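Local coordinates for protein putative archaeal ammonia monooxygenase subunit B (Candidatus Nitrosocaldus yellowstonii, PDB 4O65) that binds copper(II) through a pair of histidines in a cupredoxin domain and probably belongs to the membrane enzyme that oxidises ammonia, at residues 15-20 with 140-145; 59-64 with 114-119. All coordinates share one frame; numbering follows the deposited sequence.

Interaction 1 (15-20 with 140-145); sequences EDETFS and LGPGMS
F19 and E17 reach from strand 12-19 to M144 and P142 through side chains, and no clear backbone hydrogen bond joins the two segments. The aromatic contact is a CH-pi one: M144 CB sits over one face of the F19 ring, displaced toward the rim, 3.6 Å from F19 CE1 and 22° off the ring normal as seen from the centroid. The methionine chain then bends at chi2 and again at chi3 (107°), which turns M144 CE back to within 3.7 Å of F19 CB. M144 SD lies obliquely to the same ring, 5.3 Å from the F19 centroid, a Met-aromatic contact. On the polar side CG of E17 is anti to the backbone N (chi1 -180°) and the chain is extended beyond it; at its end OE2 is 2.5 Å from P142 O and 3.4 Å from P142 CD, while OE1 is hydrogen-bonded to T129 OG1. F19 also packs on V62 of strand 59-68 and on A127 of strand 123-133, and G141 O accepts a hydrogen bond from ND1 of the copper ligand H128. The pair thus spans the two sheets of the domain, with strand 12-19 at the border of one and strand 137-149 in the other.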
ATOM      1  N   GLU A  15       1.417   3.105 -15.485  1.00 18.33           N
ATOM      2  CA  GLU A  15       2.477   2.523 -16.288  1.00 20.02           C
ATOM      3  C   GLU A  15       3.729   2.160 -15.452  1.00 19.65           C
ATOM      4  O   GLU A  15       3.938   2.711 -14.347  1.00 19.28           O
ATOM      5  CB  GLU A  15       2.877   3.512 -17.393  1.00 20.61           C
ATOM      6  CG  GLU A  15       1.669   3.883 -18.307  1.00 22.84           C
ATOM      7  CD  GLU A  15       2.070   4.729 -19.508  1.00 29.07           C
ATOM      8  OE1 GLU A  15       3.295   4.934 -19.760  1.00 28.68           O
ATOM      9  OE2 GLU A  15       1.149   5.223 -20.188  1.00 28.17           O
ATOM     10  N   ASP A  16       4.498   1.191 -15.968  1.00 20.00           N
ATOM     11  CA  ASP A  16       5.823   0.865 -15.365  1.00 22.78           C
ATOM     12  C   ASP A  16       5.712   0.442 -13.907  1.00 22.39           C
ATOM     13  O   ASP A  16       6.587   0.732 -13.084  1.00 21.90           O
ATOM     14  CB  ASP A  16       6.734   2.046 -15.548  1.00 23.63           C
ATOM     15  CG  ASP A  16       6.917   2.367 -17.056  1.00 27.34           C
ATOM     16  OD1 ASP A  16       7.249   1.461 -17.794  1.00 32.92           O
ATOM     17  OD2 ASP A  16       6.571   3.437 -17.469  1.00 30.73           O
ATOM     18  N   GLU A  17       4.622  -0.247 -13.595  1.00 21.24           N
ATOM     19  CA  GLU A  17       4.391  -0.673 -12.191  1.00 21.08           C
ATOM     20  C   GLU A  17       5.486  -1.695 -11.785  1.00 23.48           C
ATOM     21  O   GLU A  17       5.802  -2.625 -12.572  1.00 23.46           O
ATOM     22  CB  GLU A  17       3.024  -1.269 -12.118  1.00 21.00           C
ATOM     23  CG  GLU A  17       2.643  -1.754 -10.721  1.00 21.71           C
ATOM     24  CD  GLU A  17       1.350  -2.523 -10.762  1.00 23.27           C
ATOM     25  OE1 GLU A  17       0.406  -2.146 -10.049  1.00 22.38           O
ATOM     26  OE2 GLU A  17       1.270  -3.531 -11.499  1.00 22.60           O
ATOM     27  N   THR A  18       6.110  -1.527 -10.582  1.00 20.65           N
ATOM     28  CA  THR A  18       7.136  -2.463 -10.161  1.00 21.61           C
ATOM     29  C   THR A  18       6.831  -2.794  -8.715  1.00 20.44           C
ATOM     30  O   THR A  18       6.460  -1.878  -7.993  1.00 19.30           O
ATOM     31  CB  THR A  18       8.542  -1.829 -10.190  1.00 24.11           C
ATOM     32  OG1 THR A  18       8.848  -1.489 -11.544  1.00 29.04           O
ATOM     33  CG2 THR A  18       9.550  -2.824  -9.658  1.00 24.98           C
ATOM     34  N   PHE A  19       7.005  -4.061  -8.326  1.00 19.64           N
ATOM     35  CA  PHE A  19       6.785  -4.467  -6.947  1.00 19.36           C
ATOM     36  C   PHE A  19       8.146  -4.846  -6.405  1.00 18.62           C
ATOM     37  O   PHE A  19       8.931  -5.582  -7.074  1.00 20.12           O
ATOM     38  CB  PHE A  19       5.872  -5.699  -6.887  1.00 20.06           C
ATOM     39  CG  PHE A  19       4.453  -5.409  -7.303  1.00 22.15           C
ATOM     40  CD1 PHE A  19       4.110  -5.359  -8.652  1.00 24.25           C
ATOM     41  CD2 PHE A  19       3.479  -5.187  -6.334  1.00 23.96           C
ATOM     42  CE1 PHE A  19       2.803  -5.085  -9.037  1.00 27.05           C
ATOM     43  CE2 PHE A  19       2.148  -4.890  -6.710  1.00 25.32           C
ATOM     44  CZ  PHE A  19       1.830  -4.857  -8.074  1.00 22.53           C
ATOM     45  N   SER A  20       8.427  -4.431  -5.162  1.00 18.39           N
ATOM     46  CA  SER A  20       9.793  -4.692  -4.616  1.00 19.63           C
ATOM     47  C   SER A  20      10.007  -6.154  -4.202  1.00 22.39           C
ATOM     48  O   SER A  20      11.146  -6.567  -3.973  1.00 23.39           O
ATOM     49  CB  SER A  20      10.061  -3.797  -3.393  1.00 19.97           C
ATOM     50  OG  SER A  20       9.090  -4.073  -2.364  1.00 18.08           O
ATOM     51  N   LEU A 140      -6.904  -0.008 -12.706  1.00 16.30           N
ATOM     52  CA  LEU A 140      -6.035  -0.961 -12.008  1.00 17.50           C
ATOM     53  C   LEU A 140      -4.818  -1.246 -12.868  1.00 18.26           C
ATOM     54  O   LEU A 140      -4.956  -1.447 -14.100  1.00 19.09           O
ATOM     55  CB  LEU A 140      -6.754  -2.293 -11.797  1.00 18.29           C
ATOM     56  CG  LEU A 140      -7.952  -2.231 -10.815  1.00 20.40           C
ATOM     57  CD1 LEU A 140      -8.554  -3.627 -10.715  1.00 21.56           C
ATOM     58  CD2 LEU A 140      -7.515  -1.795  -9.440  1.00 20.61           C
ATOM     59  N   GLY A 141      -3.646  -1.264 -12.247  1.00 18.43           N
ATOM     60  CA  GLY A 141      -2.445  -1.666 -12.999  1.00 19.09           C
ATOM     61  C   GLY A 141      -2.412  -3.202 -13.064  1.00 20.48           C
ATOM     62  O   GLY A 141      -3.279  -3.901 -12.514  1.00 20.67           O
ATOM     63  N   PRO A 142      -1.384  -3.746 -13.721  1.00 21.88           N
ATOM     64  CA  PRO A 142      -1.174  -5.177 -13.901  1.00 24.14           C
ATOM     65  C   PRO A 142      -1.040  -5.837 -12.519  1.00 25.03           C
ATOM     66  O   PRO A 142      -0.518  -5.251 -11.587  1.00 26.23           O
ATOM     67  CB  PRO A 142       0.234  -5.234 -14.574  1.00 25.35           C
ATOM     68  CG  PRO A 142       0.416  -3.939 -15.219  1.00 25.88           C
ATOM     69  CD  PRO A 142      -0.384  -2.923 -14.425  1.00 22.41           C
ATOM     70  N   GLY A 143      -1.557  -7.025 -12.352  1.00 28.47           N
ATOM     71  CA  GLY A 143      -1.417  -7.592 -10.984  1.00 27.79           C
ATOM     72  C   GLY A 143      -0.055  -8.235 -10.777  1.00 28.24           C
ATOM     73  O   GLY A 143       0.693  -8.438 -11.738  1.00 27.68           O
ATOM     74  N   MET A 144       0.274  -8.554  -9.524  1.00 24.18           N
ATOM     75  CA  MET A 144       1.380  -9.470  -9.268  1.00 25.38           C
ATOM     76  C   MET A 144       1.043 -10.292  -8.033  1.00 24.18           C
ATOM     77  O   MET A 144       0.440  -9.771  -7.085  1.00 22.36           O
ATOM     78  CB  MET A 144       2.615  -8.630  -9.023  1.00 28.36           C
ATOM     79  CG  MET A 144       3.561  -9.322  -8.124  1.00 34.54           C
ATOM     80  SD  MET A 144       4.620  -9.961  -9.388  1.00 43.64           S
ATOM     81  CE  MET A 144       5.887  -8.803  -8.960  1.00 35.48           C
ATOM     82  N   SER A 145       1.342 -11.587  -8.083  1.00 24.02           N
ATOM     83  CA  SER A 145       1.083 -12.468  -6.954  1.00 25.10           C
ATOM     84  C   SER A 145       2.121 -12.268  -5.836  1.00 23.75           C
ATOM     85  O   SER A 145       3.310 -12.263  -6.099  1.00 24.23           O
ATOM     86  CB  SER A 145       0.994 -13.928  -7.431  1.00 27.95           C
ATOM     87  OG  SER A 145       0.686 -14.747  -6.319  1.00 32.93           O
TER

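Interaction 2 (59-64 with 114-119)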
ATOM      1  N   VAL A  59       7.550  -5.328   4.519  1.00 17.52           N
ATOM      2  CA  VAL A  59       7.296  -4.110   3.752  1.00 17.99           C
ATOM      3  C   VAL A  59       7.375  -4.364   2.249  1.00 16.98           C
ATOM      4  O   VAL A  59       8.312  -4.989   1.750  1.00 17.45           O
ATOM      5  CB  VAL A  59       8.250  -2.979   4.176  1.00 19.05           C
ATOM      6  CG1 VAL A  59       8.191  -1.793   3.212  1.00 19.27           C
ATOM      7  CG2 VAL A  59       7.920  -2.560   5.602  1.00 18.33           C
ATOM      8  N   LEU A  60       6.376  -3.833   1.564  1.00 17.49           N
ATOM      9  CA  LEU A  60       6.283  -3.814   0.078  1.00 17.02           C
ATOM     10  C   LEU A  60       6.357  -2.404  -0.412  1.00 17.18           C
ATOM     11  O   LEU A  60       5.592  -1.531   0.077  1.00 18.24           O
ATOM     12  CB  LEU A  60       4.880  -4.394  -0.329  1.00 16.80           C
ATOM     13  CG  LEU A  60       4.621  -4.337  -1.865  1.00 17.63           C
ATOM     14  CD1 LEU A  60       5.583  -5.278  -2.622  1.00 18.99           C
ATOM     15  CD2 LEU A  60       3.161  -4.811  -2.042  1.00 18.29           C
ATOM     16  N   ILE A  61       7.201  -2.173  -1.432  1.00 17.63           N
ATOM     17  CA  ILE A  61       7.185  -0.939  -2.195  1.00 16.59           C
ATOM     18  C   ILE A  61       6.639  -1.208  -3.606  1.00 16.62           C
ATOM     19  O   ILE A  61       7.092  -2.136  -4.298  1.00 16.83           O
ATOM     20  CB  ILE A  61       8.632  -0.369  -2.325  1.00 17.48           C
ATOM     21  CG1 ILE A  61       9.198  -0.007  -0.915  1.00 18.69           C
ATOM     22  CG2 ILE A  61       8.612   0.889  -3.222  1.00 18.36           C
ATOM     23  CD1 ILE A  61      10.676   0.458  -0.983  1.00 20.28           C
ATOM     24  N   VAL A  62       5.690  -0.360  -4.027  1.00 16.08           N
ATOM     25  CA  VAL A  62       5.179  -0.453  -5.391  1.00 17.02           C
ATOM     26  C   VAL A  62       5.461   0.907  -5.996  1.00 16.63           C
ATOM     27  O   VAL A  62       5.061   1.953  -5.414  1.00 18.18           O
ATOM     28  CB  VAL A  62       3.632  -0.727  -5.420  1.00 18.23           C
ATOM     29  CG1 VAL A  62       3.177  -0.902  -6.907  1.00 19.80           C
ATOM     30  CG2 VAL A  62       3.293  -1.931  -4.541  1.00 19.02           C
ATOM     31  N   THR A  63       6.069   0.912  -7.177  1.00 16.82           N
ATOM     32  CA  THR A  63       6.326   2.188  -7.829  1.00 18.18           C
ATOM     33  C   THR A  63       5.792   2.147  -9.253  1.00 17.59           C
ATOM     34  O   THR A  63       5.563   1.052  -9.789  1.00 18.52           O
ATOM     35  CB  THR A  63       7.835   2.547  -7.877  1.00 18.91           C
ATOM     36  OG1 THR A  63       8.573   1.430  -8.437  1.00 21.56           O
ATOM     37  CG2 THR A  63       8.381   2.815  -6.432  1.00 18.31           C
ATOM     38  N   GLY A  64       5.592   3.327  -9.835  1.00 18.37           N
ATOM     39  CA  GLY A  64       5.133   3.408 -11.251  1.00 18.57           C
ATOM     40  C   GLY A  64       4.933   4.849 -11.655  1.00 19.32           C
ATOM     41  O   GLY A  64       5.441   5.765 -10.983  1.00 19.34           O
ATOM     42  N   LYS A 114       4.816   6.259  -5.525  1.00 18.51           N
ATOM     43  CA  LYS A 114       5.454   5.235  -4.704  1.00 19.68           C
ATOM     44  C   LYS A 114       4.516   4.952  -3.530  1.00 20.49           C
ATOM     45  O   LYS A 114       4.090   5.878  -2.786  1.00 22.08           O
ATOM     46  CB  LYS A 114       6.831   5.667  -4.216  1.00 20.62           C
ATOM     47  CG  LYS A 114       7.403   4.693  -3.137  1.00 22.45           C
ATOM     48  CD  LYS A 114       8.903   4.967  -3.015  1.00 24.45           C
ATOM     49  CE  LYS A 114       9.555   4.244  -1.825  1.00 25.83           C
ATOM     50  NZ  LYS A 114      11.073   4.378  -1.783  1.00 28.63           N
ATOM     51  N   LEU A 115       4.158   3.682  -3.385  1.00 18.43           N
ATOM     52  CA  LEU A 115       3.334   3.232  -2.274  1.00 20.00           C
ATOM     53  C   LEU A 115       4.198   2.304  -1.423  1.00 20.10           C
ATOM     54  O   LEU A 115       4.938   1.437  -1.955  1.00 20.93           O
ATOM     55  CB  LEU A 115       2.163   2.391  -2.780  1.00 20.57           C
ATOM     56  CG  LEU A 115       1.444   2.932  -4.018  1.00 23.18           C
ATOM     57  CD1 LEU A 115       0.299   1.986  -4.338  1.00 23.32           C
ATOM     58  CD2 LEU A 115       0.945   4.315  -3.679  1.00 23.75           C
ATOM     59  N   CYS A 116       4.134   2.520  -0.111  1.00 19.70           N
ATOM     60  CA  CYS A 116       4.903   1.692   0.812  1.00 18.64           C
ATOM     61  C   CYS A 116       3.870   1.142   1.795  1.00 18.11           C
ATOM     62  O   CYS A 116       3.161   1.945   2.405  1.00 18.70           O
ATOM     63  CB  CYS A 116       5.905   2.512   1.572  1.00 21.89           C
ATOM     64  SG  CYS A 116       7.063   1.394   2.467  1.00 29.12           S
ATOM     65  N   LEU A 117       3.818  -0.184   1.939  1.00 18.07           N
ATOM     66  CA  LEU A 117       2.782  -0.876   2.759  1.00 19.02           C
ATOM     67  C   LEU A 117       3.405  -1.955   3.617  1.00 18.70           C
ATOM     68  O   LEU A 117       4.471  -2.473   3.289  1.00 19.32           O
ATOM     69  CB  LEU A 117       1.728  -1.587   1.864  1.00 21.27           C
ATOM     70  CG  LEU A 117       0.954  -0.649   0.917  1.00 22.46           C
ATOM     71  CD1 LEU A 117       1.531  -0.788  -0.478  1.00 24.85           C
ATOM     72  CD2 LEU A 117      -0.523  -0.998   0.944  1.00 26.01           C
ATOM     73  N   SER A 118       2.750  -2.221   4.737  1.00 17.78           N
ATOM     74  CA  SER A 118       3.069  -3.334   5.617  1.00 17.61           C
ATOM     75  C   SER A 118       2.041  -4.459   5.394  1.00 18.05           C
ATOM     76  O   SER A 118       0.812  -4.207   5.390  1.00 19.51           O
ATOM     77  CB  SER A 118       2.948  -2.867   7.074  1.00 18.18           C
ATOM     78  OG  SER A 118       3.117  -4.008   7.887  1.00 17.94           O
ATOM     79  N   ALA A 119       2.508  -5.678   5.137  1.00 17.77           N
ATOM     80  CA  ALA A 119       1.592  -6.831   5.110  1.00 18.00           C
ATOM     81  C   ALA A 119       1.182  -7.174   6.531  1.00 19.15           C
ATOM     82  O   ALA A 119       2.051  -7.428   7.402  1.00 18.98           O
ATOM     83  CB  ALA A 119       2.311  -8.036   4.503  1.00 19.27           C
TER
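K114 lies against T63 and I61 on one face of a regular antiparallel strand pair. From its root the lysine runs fully extended, starting with CG anti to the backbone N (chi1 170°). K114 CB and T63 CG2 are 3.9 Å apart, the two side chains lying side by side and pointing the same way. CG and CD each touch both that methyl and I61 CG2, two neighbouring methyls over which the lysine chain passes. K114 CE comes closest to the isoleucine, 3.8 Å from I61 CG2, where the two chains cross obliquely. At the tip, K114 NZ is 4.0 Å from I61 CD1, so the lysine's methylene chain covers apolar carbon all the way to its ammonium group. Farther along the same face C116 SG meets V59 CG1 at 3.5 Å; this sulfur is tied to C51 in a disulfide, which fixes the ladder to the loop ahead of strand 59-68. P53 of that loop touches both V59 and I61.

The backbone register alternates. L60 pairs with L117, and V62 with L115, as hydrogen-bonded pairs, each closed by two N-H...O bonds; those of L60 N to L117 O and L115 N to V62 O measure 2.9 Å and 2.8 Å. The CA atoms of V59, I61, K114 and C116, all from non-hydrogen-bonded pairs, make CA-H...O contacts with the same carbonyls. The side chains of L60, V62, L115 and L117 fill the other face, where L60 packs on I146 and L115 on F93 of strand 91-97. One face thus supplies hydrophobic core and the other carries the disulfide: two adjacent antiparallel strands, with a twist (156° between their directions), of the beta sandwich on which a cupredoxin domain is built.

In the fold
Interaction 2 is nested along the chain inside the loop closed by interaction 1, and their centres are 11 Å apart. Strand 59-68 joins them, pairing with strand 12-19 on one side and strand 110-119 on the other: T18 N lies 2.8 Å from T63 O, and S20 N 2.8 Å from I61 O, both probable hydrogen bonds. S20 OG also packs on L60 CD1. Interaction 1 is the nearer to the copper site of H126 and H128: the side chain of E17 is about 5 Å from that of H128, and that of M144 about 8 Å from the metal. In interaction 2 the side chain of L60 is about 12 Å from the copper, in the core between the two sheets.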